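Local coordinates for protein xyloglucan-specific endo-beta-1,4-glucanase BoGH9A (Bacteroides ovatus, PDB 6DHT) that cleaves internal beta-1,4-glucosidic linkages in the backbone of xyloglucans, releasing xyloglucan oligosaccharides, at residues Leu144-Ala149 / Gln257-Gln262; Ile176-Tyr181 / Val549-Asn554; Val236-Thr241 / Val265-Asp270; Pro243-Phe248 / Ile328-Tyr333. One frame throughout, in Å; residues are numbered along the deposited sequence.

Contact 1. Residues Leu144-Ala149 / Gln257-Gln262; sequences LIHPSA and QRYVVQ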
# COMPACT_ATOMS: atom_id res chain seq x y z
N LEU A 144 3.60 -2.45 28.92
CA LEU A 144 2.64 -2.21 29.99
C LEU A 144 1.20 -2.13 29.51
O LEU A 144 0.91 -1.50 28.50
CB LEU A 144 2.96 -0.88 30.68
CG LEU A 144 3.80 -0.92 31.96
CD1 LEU A 144 4.96 -1.89 31.87
CD2 LEU A 144 4.30 0.48 32.25
N ILE A 145 0.30 -2.77 30.25
CA ILE A 145 -1.11 -2.50 30.08
C ILE A 145 -1.37 -1.08 30.56
O ILE A 145 -1.30 -0.80 31.76
CB ILE A 145 -1.99 -3.49 30.88
CG1 ILE A 145 -1.76 -4.94 30.42
CG2 ILE A 145 -3.46 -3.11 30.78
CD1 ILE A 145 -2.24 -5.27 28.99
N HIS A 146 -1.64 -0.18 29.63
CA HIS A 146 -2.08 1.17 29.92
C HIS A 146 -3.39 1.11 30.71
O HIS A 146 -4.14 0.14 30.59
CB HIS A 146 -2.28 1.90 28.61
CG HIS A 146 -2.45 3.38 28.74
ND1 HIS A 146 -3.68 4.00 28.67
CD2 HIS A 146 -1.55 4.37 28.90
CE1 HIS A 146 -3.53 5.30 28.78
NE2 HIS A 146 -2.24 5.56 28.91
N PRO A 147 -3.67 2.13 31.54
CA PRO A 147 -4.96 2.11 32.24
C PRO A 147 -6.17 1.98 31.31
O PRO A 147 -7.15 1.35 31.69
CB PRO A 147 -4.97 3.45 32.97
CG PRO A 147 -3.53 3.71 33.27
CD PRO A 147 -2.78 3.19 32.06
N SER A 148 -6.09 2.54 30.10
CA SER A 148 -7.19 2.45 29.15
C SER A 148 -7.43 1.02 28.66
O SER A 148 -8.51 0.70 28.13
CB SER A 148 -6.93 3.34 27.95
OG SER A 148 -5.75 2.92 27.29
N ALA A 149 -6.45 0.15 28.85
CA ALA A 149 -6.52 -1.22 28.36
C ALA A 149 -6.76 -2.26 29.45
O ALA A 149 -6.84 -3.45 29.15
CB ALA A 149 -5.23 -1.57 27.59
N GLN A 257 8.78 4.29 27.57
CA GLN A 257 8.08 3.07 27.92
C GLN A 257 7.04 2.75 26.84
O GLN A 257 6.40 3.66 26.30
CB GLN A 257 7.42 3.22 29.30
CG GLN A 257 6.52 2.07 29.74
CD GLN A 257 7.27 0.75 29.91
OE1 GLN A 257 7.00 -0.23 29.21
NE2 GLN A 257 8.22 0.72 30.86
N ARG A 258 6.87 1.45 26.57
CA ARG A 258 5.90 0.96 25.58
C ARG A 258 4.63 0.45 26.25
O ARG A 258 4.69 -0.27 27.25
CB ARG A 258 6.54 -0.16 24.74
CG ARG A 258 7.79 0.27 23.96
CD ARG A 258 7.44 0.99 22.67
NE ARG A 258 7.42 0.07 21.53
CZ ARG A 258 7.40 0.48 20.26
NH1 ARG A 258 7.34 1.76 19.95
NH2 ARG A 258 7.39 -0.43 19.30
N TYR A 259 3.48 0.84 25.68
CA TYR A 259 2.17 0.48 26.22
C TYR A 259 1.28 -0.15 25.15
O TYR A 259 1.43 0.17 23.98
CB TYR A 259 1.42 1.71 26.71
CG TYR A 259 2.05 2.44 27.88
CD1 TYR A 259 3.01 3.41 27.66
CD2 TYR A 259 1.66 2.18 29.18
CE1 TYR A 259 3.60 4.08 28.72
CE2 TYR A 259 2.23 2.86 30.25
CZ TYR A 259 3.20 3.80 30.00
OH TYR A 259 3.79 4.49 31.05
N VAL A 260 0.37 -1.02 25.57
CA VAL A 260 -0.81 -1.33 24.75
C VAL A 260 -1.98 -0.55 25.33
O VAL A 260 -2.12 -0.42 26.56
CB VAL A 260 -1.13 -2.85 24.63
CG1 VAL A 260 0.02 -3.60 23.94
CG2 VAL A 260 -1.44 -3.46 25.98
N VAL A 261 -2.79 0.01 24.45
CA VAL A 261 -3.89 0.86 24.85
C VAL A 261 -5.26 0.26 24.52
O VAL A 261 -5.37 -0.87 24.01
CB VAL A 261 -3.74 2.24 24.24
CG1 VAL A 261 -2.41 2.86 24.68
CG2 VAL A 261 -3.79 2.16 22.71
N GLN A 262 -6.29 1.05 24.84
CA GLN A 262 -7.71 0.71 24.73
C GLN A 262 -8.06 -0.21 23.56
O GLN A 262 -7.70 0.06 22.41
CB GLN A 262 -8.51 2.00 24.58
CG GLN A 262 -10.03 1.83 24.59
CD GLN A 262 -10.75 2.87 23.73
OE1 GLN A 262 -10.69 4.07 24.00
NE2 GLN A 262 -11.42 2.40 22.67
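Leu144 and Ile145 pair in parallel with Tyr259 and Val260: Leu144 N donates to Arg258 O, Val260 N to Leu144 O, and His146 N returns to Val260 O, a short parallel ladder of two bridged pairs. Take His146 from its root. CB lies 3.1 Å from Val260 O, the same carbonyl that receives the backbone N-H. A chi1 of -167° puts CG anti to the backbone N, 4.1 Å from Val261 CG1, which lies over one face of the ring. At the ring edge, near its plane, CD2 comes 3.9 Å from Tyr259 CD2; the pair is offset edge-to-face, imidazole edge toward tyrosine face, with the planes at 87°. ND1 is held by two groups of Ser148, accepting from its backbone N at 3.2 Å and lying 2.7 Å from its OG; that OG also accepts Gln262 N, extending the link past the end of the strands. At the tip, NE2 bonds to Pro326 O. Strands 143-145 and 259-260 occupy the interior of a mixed sheet, flanked by strand 159-160 beside the first and strand 239-241 beside the second, while Leu320 of helix 317-321 packs on His146, Ser148 and Gln262.

Contact 2. Residues Ile176-Tyr181 / Val549-Asn554; sequences IVNSGY and VAINWN
Asn178, in the opening turn of helix 176-192, faces Asn552, in the opening turn of helix 551-567, with their CA atoms 6.4 Å apart; Ala550 stands at the N-cap of the second helix and takes Asn554 N on its carbonyl. The two asparagine side chains meet at about a right angle, their amide planes turned 79° from each other. Asn178 ND2 donates to Asn552 OD1 at 3.0 Å. The acceptor lies in the plane of the Asn178 amide, but the donor stands above the Asn552 carbonyl plane. Asn178 ND2 is gripped a second time by Asp168 OD1, which should fix the amide's rotation, while Asn552 ND2 binds a di(hydroxyethyl)ether molecule, probably from the crystallisation liquor.

Beside this pair, Ile551 presses CD1 against Ser179 CB at 3.6 Å and CG1 against Asn178 ND2 at 3.5 Å. Tyr181 brings its ring edge to Asn552 CB, CE2 being 4.0 Å away. A water bridges the two helices, 2.8 Å from Tyr181 OH and donating to Asn552 O. Two helices thus meet through their first turns near the predicted nucleophile Asp171 and proton donor Glu548, which is consistent with the (alpha/alpha)6 barrel of family 9 glycosidases, whose active site lies at one end of the barrel.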
# COMPACT_ATOMS: atom_id res chain seq x y z
N ILE A 176 -2.77 -1.88 15.09
CA ILE A 176 -3.53 -3.01 14.57
C ILE A 176 -4.40 -2.65 13.36
O ILE A 176 -4.47 -3.40 12.38
CB ILE A 176 -4.41 -3.62 15.70
CG1 ILE A 176 -3.57 -4.39 16.72
CG2 ILE A 176 -5.45 -4.56 15.10
CD1 ILE A 176 -2.90 -5.66 16.19
N VAL A 177 -5.04 -1.49 13.38
CA VAL A 177 -5.89 -1.10 12.27
C VAL A 177 -5.06 -1.00 11.01
O VAL A 177 -5.39 -1.62 9.96
CB VAL A 177 -6.64 0.20 12.57
CG1 VAL A 177 -7.23 0.83 11.32
CG2 VAL A 177 -7.74 -0.07 13.60
N ASN A 178 -3.98 -0.25 11.06
CA ASN A 178 -3.24 0.01 9.85
C ASN A 178 -2.51 -1.23 9.36
O ASN A 178 -2.47 -1.50 8.15
CB ASN A 178 -2.25 1.15 10.07
CG ASN A 178 -1.83 1.78 8.78
OD1 ASN A 178 -2.67 2.04 7.91
ND2 ASN A 178 -0.54 1.99 8.61
N SER A 179 -1.94 -2.02 10.26
CA SER A 179 -1.19 -3.18 9.79
C SER A 179 -2.12 -4.31 9.33
O SER A 179 -1.79 -5.00 8.38
CB SER A 179 -0.14 -3.63 10.80
OG SER A 179 -0.72 -4.17 11.95
N GLY A 180 -3.27 -4.45 9.97
CA GLY A 180 -4.28 -5.40 9.56
C GLY A 180 -4.80 -5.08 8.18
O GLY A 180 -4.92 -5.96 7.33
N TYR A 181 -5.14 -3.82 7.96
CA TYR A 181 -5.57 -3.33 6.65
C TYR A 181 -4.49 -3.60 5.59
O TYR A 181 -4.77 -4.08 4.47
CB TYR A 181 -5.82 -1.82 6.69
CG TYR A 181 -5.83 -1.24 5.32
CD1 TYR A 181 -6.95 -1.36 4.49
CD2 TYR A 181 -4.71 -0.61 4.83
CE1 TYR A 181 -6.93 -0.82 3.20
CE2 TYR A 181 -4.67 -0.10 3.56
CZ TYR A 181 -5.78 -0.21 2.74
OH TYR A 181 -5.74 0.33 1.46
N VAL A 549 6.55 8.18 4.94
CA VAL A 549 6.42 6.82 4.40
C VAL A 549 5.58 6.02 5.38
O VAL A 549 5.47 6.36 6.55
CB VAL A 549 7.81 6.16 4.19
CG1 VAL A 549 8.65 6.98 3.21
CG2 VAL A 549 8.55 5.97 5.54
N ALA A 550 4.94 4.95 4.91
CA ALA A 550 4.03 4.19 5.76
C ALA A 550 3.72 2.81 5.20
O ALA A 550 3.64 2.65 3.97
CB ALA A 550 2.74 4.94 5.96
N ILE A 551 3.48 1.85 6.07
CA ILE A 551 3.16 0.50 5.60
C ILE A 551 1.90 0.44 4.75
O ILE A 551 1.83 -0.39 3.82
CB ILE A 551 3.11 -0.53 6.74
CG1 ILE A 551 2.05 -0.16 7.79
CG2 ILE A 551 4.49 -0.76 7.34
CD1 ILE A 551 1.79 -1.22 8.86
N ASN A 552 0.90 1.27 5.03
CA ASN A 552 -0.33 1.23 4.24
C ASN A 552 -0.12 1.84 2.88
O ASN A 552 -0.81 1.48 1.94
CB ASN A 552 -1.51 1.86 4.96
CG ASN A 552 -1.23 3.27 5.46
OD1 ASN A 552 -0.20 3.54 6.11
ND2 ASN A 552 -2.15 4.17 5.17
N TRP A 553 0.83 2.76 2.77
CA TRP A 553 1.16 3.37 1.50
C TRP A 553 2.00 2.38 0.68
O TRP A 553 1.76 2.21 -0.51
CB TRP A 553 1.89 4.71 1.72
CG TRP A 553 1.02 5.71 2.39
CD1 TRP A 553 -0.30 5.60 2.63
CD2 TRP A 553 1.41 7.00 2.90
NE1 TRP A 553 -0.77 6.71 3.26
CE2 TRP A 553 0.26 7.59 3.45
CE3 TRP A 553 2.61 7.70 2.95
CZ2 TRP A 553 0.27 8.86 4.03
CZ3 TRP A 553 2.62 8.96 3.53
CH2 TRP A 553 1.46 9.52 4.07
N ASN A 554 2.93 1.69 1.32
CA ASN A 554 3.66 0.65 0.62
C ASN A 554 2.80 -0.57 0.28
O ASN A 554 3.09 -1.26 -0.71
CB ASN A 554 4.93 0.25 1.35
CG ASN A 554 6.13 0.87 0.72
OD1 ASN A 554 6.22 2.10 0.63
ND2 ASN A 554 7.01 0.05 0.18
O HOH W 1 -3.46 1.96 1.19

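Contact 3. Residues Val236-Thr241 / Val265-Asp270; sequences VYHKLT and VTAALD
Ala267 pushes its methyl into the backbone of Val236-His238, where the chain running into the short strand 239-241 crosses the first turns of helix 265-281, one of the helices of the (alpha/alpha)6 barrel. No hydrogen bond joins the two segments; the contact is close packing against small residues. Ala267 CB touches three consecutive residues of the opposing chain: it sits 3.8 Å from Val236 O, 4.1 Å from Tyr237 O and 4.0 Å from His238 CA. The absence of bulk at Ala267 and Ala268 goes with the short backbone separation: the CA atoms of Val236 and Ala268 are 5.1 Å apart. Val236 spreads its branches over both alanines. Its CG1, anti to the backbone N (chi1 180°), packs near Ala267 CB, while CG2 rests 4.0 Å from Ala268 CA. The His238 ring also meets the helix. Its edge is turned to Thr266, whose OG1 lies near the ring plane, 4.1 Å from CE1. His238 ND1 is 4.2 Å from Ala267 CB.

Further out, Tyr315 stacks on the His238 ring, and Ile176 of helix 176-192 packs on Ala267. The Thr266 side chain also lies about 5 Å, at its nearest atom, from a bound calcium ion. Both nitrogens of the His238 ring are anchored: NE2 bonds to Glu332 O, and ND1 bonds to Ser264 OG, the same hydroxyl oxygen that receives Ala267 N.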
# COMPACT_ATOMS: atom_id res chain seq x y z
N VAL A 236 -9.09 -6.69 21.17
CA VAL A 236 -7.78 -6.41 20.59
C VAL A 236 -7.40 -4.96 20.87
O VAL A 236 -8.15 -4.05 20.57
CB VAL A 236 -7.78 -6.70 19.07
CG1 VAL A 236 -6.41 -6.42 18.43
CG2 VAL A 236 -8.16 -8.13 18.81
N TYR A 237 -6.22 -4.77 21.48
CA TYR A 237 -5.72 -3.45 21.82
C TYR A 237 -5.47 -2.69 20.53
O TYR A 237 -5.00 -3.27 19.56
CB TYR A 237 -4.42 -3.57 22.64
CG TYR A 237 -4.57 -4.47 23.86
CD1 TYR A 237 -5.42 -4.12 24.90
CD2 TYR A 237 -3.86 -5.64 23.96
CE1 TYR A 237 -5.56 -4.94 26.00
CE2 TYR A 237 -3.99 -6.47 25.05
CZ TYR A 237 -4.85 -6.11 26.06
OH TYR A 237 -4.96 -6.96 27.14
N HIS A 238 -5.81 -1.40 20.51
CA HIS A 238 -5.76 -0.60 19.28
C HIS A 238 -4.34 -0.49 18.74
O HIS A 238 -4.13 -0.61 17.52
CB HIS A 238 -6.35 0.78 19.56
CG HIS A 238 -6.65 1.61 18.35
ND1 HIS A 238 -7.67 1.32 17.46
CD2 HIS A 238 -6.07 2.74 17.89
CE1 HIS A 238 -7.72 2.24 16.53
NE2 HIS A 238 -6.75 3.11 16.75
N LYS A 239 -3.37 -0.22 19.60
CA LYS A 239 -1.99 -0.06 19.16
C LYS A 239 -1.02 -0.32 20.31
O LYS A 239 -1.42 -0.40 21.50
CB LYS A 239 -1.78 1.34 18.59
CG LYS A 239 -2.11 2.46 19.59
CD LYS A 239 -1.82 3.83 19.00
CE LYS A 239 -2.33 4.95 19.90
NZ LYS A 239 -1.98 6.30 19.39
N LEU A 240 0.25 -0.49 19.96
CA LEU A 240 1.36 -0.61 20.89
C LEU A 240 2.22 0.61 20.64
O LEU A 240 2.68 0.84 19.53
CB LEU A 240 2.10 -1.92 20.68
CG LEU A 240 3.18 -2.31 21.70
CD1 LEU A 240 3.52 -3.77 21.58
CD2 LEU A 240 4.44 -1.48 21.49
N THR A 241 2.40 1.44 21.67
CA THR A 241 2.92 2.77 21.47
C THR A 241 3.67 3.31 22.69
O THR A 241 3.49 2.84 23.82
CB THR A 241 1.76 3.75 21.12
OG1 THR A 241 2.24 5.04 20.78
CG2 THR A 241 0.74 3.83 22.28
N VAL A 265 -13.24 -1.40 18.42
CA VAL A 265 -14.06 -2.26 17.58
C VAL A 265 -13.39 -2.44 16.22
O VAL A 265 -13.41 -3.54 15.66
CB VAL A 265 -15.49 -1.69 17.43
CG1 VAL A 265 -15.50 -0.34 16.74
CG2 VAL A 265 -16.39 -2.67 16.74
N THR A 266 -12.76 -1.38 15.73
CA THR A 266 -12.09 -1.45 14.43
C THR A 266 -10.82 -2.32 14.50
O THR A 266 -10.55 -3.10 13.60
CB THR A 266 -11.76 -0.05 13.93
OG1 THR A 266 -11.16 0.70 14.99
CG2 THR A 266 -13.02 0.64 13.46
N ALA A 267 -10.06 -2.22 15.57
CA ALA A 267 -8.94 -3.14 15.76
C ALA A 267 -9.40 -4.59 15.77
O ALA A 267 -8.79 -5.46 15.14
CB ALA A 267 -8.17 -2.80 17.03
N ALA A 268 -10.45 -4.86 16.54
CA ALA A 268 -10.97 -6.20 16.64
C ALA A 268 -11.41 -6.72 15.27
O ALA A 268 -11.14 -7.86 14.94
CB ALA A 268 -12.12 -6.25 17.62
N LEU A 269 -12.11 -5.88 14.52
CA LEU A 269 -12.62 -6.31 13.22
C LEU A 269 -11.53 -6.46 12.15
O LEU A 269 -11.54 -7.42 11.39
CB LEU A 269 -13.72 -5.38 12.74
CG LEU A 269 -15.00 -5.49 13.58
CD1 LEU A 269 -15.92 -4.38 13.25
CD2 LEU A 269 -15.67 -6.83 13.34
N ASP A 270 -10.60 -5.51 12.08
CA ASP A 270 -9.51 -5.64 11.10
C ASP A 270 -8.64 -6.85 11.46
O ASP A 270 -8.19 -7.60 10.59
CB ASP A 270 -8.67 -4.39 11.06
CG ASP A 270 -9.39 -3.22 10.42
OD1 ASP A 270 -10.32 -3.46 9.62
OD2 ASP A 270 -9.06 -2.04 10.73

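Contact 4. Residues Pro243-Phe248 / Ile328-Tyr333; sequences PFFEGF and IATGEY. With EDO (1,2-ethanediol), chain E; IMD (imidazole), chain B.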
# COMPACT_ATOMS: atom_id res chain seq x y z
N PRO A 243 4.16 6.98 24.83
CA PRO A 243 3.19 8.07 25.00
C PRO A 243 3.36 9.21 23.99
O PRO A 243 2.38 9.80 23.53
CB PRO A 243 3.50 8.57 26.42
CG PRO A 243 4.01 7.36 27.11
CD PRO A 243 4.85 6.65 26.08
N PHE A 244 4.62 9.53 23.67
CA PHE A 244 4.93 10.54 22.67
C PHE A 244 5.74 9.93 21.52
O PHE A 244 6.47 8.96 21.71
CB PHE A 244 5.80 11.67 23.27
CG PHE A 244 5.10 12.54 24.28
CD1 PHE A 244 4.24 13.55 23.87
CD2 PHE A 244 5.32 12.35 25.63
CE1 PHE A 244 3.59 14.34 24.80
CE2 PHE A 244 4.68 13.15 26.57
CZ PHE A 244 3.81 14.15 26.15
N PHE A 245 5.66 10.54 20.36
CA PHE A 245 6.59 10.21 19.30
C PHE A 245 8.00 10.48 19.78
O PHE A 245 8.24 11.51 20.43
CB PHE A 245 6.32 11.04 18.05
CG PHE A 245 5.06 10.69 17.33
CD1 PHE A 245 4.86 9.40 16.85
CD2 PHE A 245 4.12 11.66 17.06
CE1 PHE A 245 3.69 9.08 16.16
CE2 PHE A 245 2.97 11.36 16.36
CZ PHE A 245 2.76 10.05 15.89
N GLU A 246 8.92 9.57 19.48
CA GLU A 246 10.34 9.76 19.70
C GLU A 246 10.92 10.81 18.78
O GLU A 246 10.34 11.19 17.75
CB GLU A 246 11.07 8.43 19.47
CG GLU A 246 10.61 7.29 20.35
CD GLU A 246 11.15 7.31 21.78
OE1 GLU A 246 11.56 8.39 22.27
OE2 GLU A 246 11.16 6.23 22.43
N GLY A 247 12.10 11.32 19.13
CA GLY A 247 12.84 12.15 18.21
C GLY A 247 13.38 11.31 17.07
O GLY A 247 13.09 10.10 16.98
N PHE A 248 14.16 11.95 16.21
CA PHE A 248 14.77 11.30 15.07
C PHE A 248 16.07 10.60 15.50
O PHE A 248 17.18 11.03 15.18
CB PHE A 248 14.91 12.26 13.89
CG PHE A 248 13.62 12.40 13.10
CD1 PHE A 248 12.46 12.78 13.75
CD2 PHE A 248 13.55 12.02 11.78
CE1 PHE A 248 11.26 12.85 13.07
CE2 PHE A 248 12.34 12.09 11.08
CZ PHE A 248 11.20 12.50 11.73
N ILE A 328 -1.59 9.70 25.59
CA ILE A 328 -1.04 9.09 24.38
C ILE A 328 -1.20 10.07 23.24
O ILE A 328 -2.29 10.58 23.02
CB ILE A 328 -1.80 7.80 24.04
CG1 ILE A 328 -1.83 6.84 25.24
CG2 ILE A 328 -1.20 7.14 22.79
CD1 ILE A 328 -0.48 6.33 25.67
N ALA A 329 -0.12 10.36 22.49
CA ALA A 329 -0.17 11.38 21.44
C ALA A 329 0.34 10.92 20.07
O ALA A 329 0.63 11.73 19.20
CB ALA A 329 0.63 12.60 21.88
N THR A 330 0.43 9.60 19.91
CA THR A 330 0.90 9.01 18.66
C THR A 330 -0.30 8.76 17.75
O THR A 330 -1.39 9.20 18.05
CB THR A 330 1.63 7.72 18.95
OG1 THR A 330 0.74 6.84 19.62
CG2 THR A 330 2.85 7.98 19.82
N GLY A 331 -0.12 8.06 16.62
CA GLY A 331 -1.16 8.01 15.60
C GLY A 331 -2.51 7.52 16.09
O GLY A 331 -2.59 6.49 16.75
N GLU A 332 -3.58 8.24 15.77
CA GLU A 332 -4.88 7.89 16.31
C GLU A 332 -5.52 6.72 15.58
O GLU A 332 -6.00 5.79 16.23
CB GLU A 332 -5.84 9.07 16.29
CG GLU A 332 -7.14 8.75 17.01
CD GLU A 332 -8.08 9.93 17.10
OE1 GLU A 332 -8.15 10.71 16.12
OE2 GLU A 332 -8.76 10.07 18.16
N TYR A 333 -5.54 6.76 14.25
CA TYR A 333 -6.31 5.78 13.45
C TYR A 333 -7.71 5.65 14.03
O TYR A 333 -8.13 4.55 14.39
CB TYR A 333 -5.63 4.41 13.36
CG TYR A 333 -4.36 4.45 12.53
CD1 TYR A 333 -4.41 4.56 11.15
CD2 TYR A 333 -3.11 4.41 13.13
CE1 TYR A 333 -3.25 4.62 10.38
CE2 TYR A 333 -1.94 4.48 12.37
CZ TYR A 333 -2.03 4.57 10.98
OH TYR A 333 -0.92 4.65 10.20
C1 EDO E . -2.52 8.08 11.32
O1 EDO E . -1.74 9.13 11.90
C2 EDO E . -3.95 8.56 11.12
O2 EDO E . -4.59 8.75 12.39
N1 IMD B . 2.00 7.70 8.25
C2 IMD B . 1.31 6.90 9.09
N3 IMD B . 0.19 6.49 8.45
C4 IMD B . 0.16 7.05 7.22
C5 IMD B . 1.31 7.82 7.10
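Beside the catalytic cleft of the (alpha/alpha)6 barrel, two irregular loops, Pro243-Phe248 and Ile328-Tyr333, lie side by side, joined by one backbone hydrogen bond, with Phe245 laid against Thr330. The side chain of Phe245 also touches Asp171, the predicted nucleophile, so this packing lies directly beside the site. In the backbone bond Ala329 N donates to Pro243 O at 2.8 Å, nearly along the C=O axis, and Ile328 CA lends a C-H to the same oxygen. Ile328 CD1 reaches back to Pro243 CA, and Phe244 touches Ala329 CB more loosely through CD1.

The Phe245 ring then lies under the opposing backbone. Thr330 CA stands over one face, 3.9 Å from the ring centroid and 27° off the normal, a CH-pi contact displaced toward the rim. Phe245 CZ, the nearest ring atom, is 3.5 Å from Thr330 CA and 3.6 Å from Gly331 N, while CE1 meets Thr330 CB. Thr330 puts OG1 between its own N and carbonyl carbon (chi1 58°), where the hydroxyl bonds to Thr241 OG1 and Lys239 NZ. Thr330 CG2 packs on Phe245 N at 3.8 Å.

Farther along, Tyr333 collects two small molecules, probably from the crystallisation liquor. 1,2-Ethanediol lays C1 over the tyrosine ring and accepts Tyr333 N on O2. Tyr333 OH bonds to Asp168 OD2 and receives imidazole, which also bonds to Glu548 OE2, the predicted proton donor: IMD N3 to Tyr333 OH is 2.8 Å.

From the N terminus, the chain first opens contact 1 at 144-149 and contact 2 at 176-181, then contacts 3 and 4 in quick succession at 236-241 and 243-248. Contact 1 closes first, at 257-262, and so crosses the other three. Contact 3 closes at 265-270 and contact 4 at 328-333; these two cross each other, and both nest inside the long loop that contact 2 closes only at 549-554. Strand 239-241 binds contact 1 to contact 3 within one sheet, and its Lys239 and Thr241 reach contact 4. Ile176 N on His238 O joins contacts 2 and 3. Together the four contacts tie sheet, cleft loops and barrel helices.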